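Local coordinates for protein muconate cycloisomerase (Azorhizobium caulinodans, PDB 3MY9) that belongs to the mandelate racemase/muconate lactonizing enzyme family of the enolase superfamily and carries bound magnesium ions, at residues Leu122-Ala125 with Asp126-Gly130. Numbering follows the deposited sequence.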
loop_
_atom_site.group_PDB
_atom_site.type_symbol
_atom_site.label_atom_id
_atom_site.label_comp_id
_atom_site.label_asym_id
_atom_site.label_seq_id
_atom_site.Cartn_x
_atom_site.Cartn_y
_atom_site.Cartn_z
ATOM N N LEU A 122 -12.209 22.672 43.735
ATOM C CA LEU A 122 -11.955 22.664 42.304
ATOM C C LEU A 122 -13.167 22.142 41.556
ATOM O O LEU A 122 -13.858 21.239 42.030
ATOM C CB LEU A 122 -10.756 21.752 41.978
ATOM C CG LEU A 122 -9.368 22.247 42.402
ATOM C CD1 LEU A 122 -8.295 21.171 42.078
ATOM C CD2 LEU A 122 -9.029 23.593 41.745
ATOM N N SER A 123 -13.408 22.690 40.374
ATOM C CA SER A 123 -14.366 22.100 39.456
ATOM C C SER A 123 -13.777 20.855 38.773
ATOM O O SER A 123 -12.557 20.607 38.795
ATOM C CB SER A 123 -14.742 23.101 38.382
ATOM O OG SER A 123 -13.635 23.385 37.546
ATOM N N VAL A 124 -14.652 20.097 38.123
ATOM C CA VAL A 124 -14.232 18.976 37.325
ATOM C C VAL A 124 -13.334 19.431 36.160
ATOM O O VAL A 124 -12.304 18.811 35.901
ATOM C CB VAL A 124 -15.453 18.141 36.887
ATOM C CG1 VAL A 124 -15.057 17.129 35.860
ATOM C CG2 VAL A 124 -16.059 17.456 38.129
ATOM N N ALA A 125 -13.694 20.512 35.470
ATOM C CA ALA A 125 -12.791 21.093 34.455
ATOM C C ALA A 125 -11.363 21.315 35.009
ATOM O O ALA A 125 -10.385 20.986 34.353
ATOM C CB ALA A 125 -13.356 22.404 33.926
ATOM N N ASP A 126 -11.274 21.903 36.202
ATOM C CA ASP A 126 -10.002 22.168 36.896
ATOM C C ASP A 126 -9.151 20.908 37.064
ATOM O O ASP A 126 -7.941 20.972 36.961
ATOM C CB ASP A 126 -10.248 22.715 38.317
ATOM C CG ASP A 126 -10.973 24.045 38.345
ATOM O OD1 ASP A 126 -10.872 24.797 37.359
ATOM O OD2 ASP A 126 -11.611 24.352 39.393
ATOM N N LEU A 127 -9.810 19.799 37.388
ATOM C CA LEU A 127 -9.189 18.498 37.571
ATOM C C LEU A 127 -8.848 17.778 36.260
ATOM O O LEU A 127 -8.259 16.669 36.280
ATOM C CB LEU A 127 -10.126 17.610 38.381
ATOM C CG LEU A 127 -10.397 18.107 39.806
ATOM C CD1 LEU A 127 -11.545 17.328 40.424
ATOM C CD2 LEU A 127 -9.120 17.972 40.631
ATOM N N LEU A 128 -9.252 18.375 35.138
ATOM C CA LEU A 128 -9.033 17.815 33.813
ATOM C C LEU A 128 -8.101 18.709 32.986
ATOM O O LEU A 128 -8.106 18.664 31.749
ATOM C CB LEU A 128 -10.391 17.645 33.098
ATOM C CG LEU A 128 -11.291 16.575 33.736
ATOM C CD1 LEU A 128 -12.597 16.433 32.973
ATOM C CD2 LEU A 128 -10.572 15.223 33.857
ATOM N N GLY A 129 -7.334 19.551 33.687
ATOM C CA GLY A 129 -6.311 20.383 33.068
ATOM C C GLY A 129 -6.660 21.851 33.069
ATOM O O GLY A 129 -5.859 22.671 32.628
ATOM N N GLY A 130 -7.860 22.173 33.544
ATOM C CA GLY A 130 -8.340 23.532 33.608
ATOM C C GLY A 130 -9.223 23.890 32.427
ATOM O O GLY A 130 -9.089 23.322 31.350
#
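D126 turns its carboxylate back over the start of the turn, where OD2 accepts the backbone N-H of S123 (N to OD2 2.6 Å). S123 N sits above the carboxylate plane, 42° out of it. With CG anti to its own carbonyl carbon (chi1 -63°), D126 has CG beside its backbone N, which brings OD2 to S123 N. S123 answers through OG, which accepts D126 N at 3.1 Å. The two reciprocal bonds, side chain of each to backbone of the other, have the pattern of a capping box, its OG half doubtful because OG sits too close to a neighbour; L127 N to S123 O at 3.2 Å closes this single turn of chain. The turn belongs to the loop joining helix 102-120 to strand 135-142 of the barrel domain. Farther along, A125 O takes two donors from opposite faces of its carbonyl plane: L128 N at 3.0 Å and G130 N at 2.9 Å. The positive phi of G129, 110°, turns the chain so that G130 N comes back to A125 O. Apolar branches flank the turn: L122 CD1 meets L127 CD2 at 3.6 Å, while V124 and L128 run side by side, CG1 to CD1 3.9 Å. L127 also packs on L122 of a second subunit.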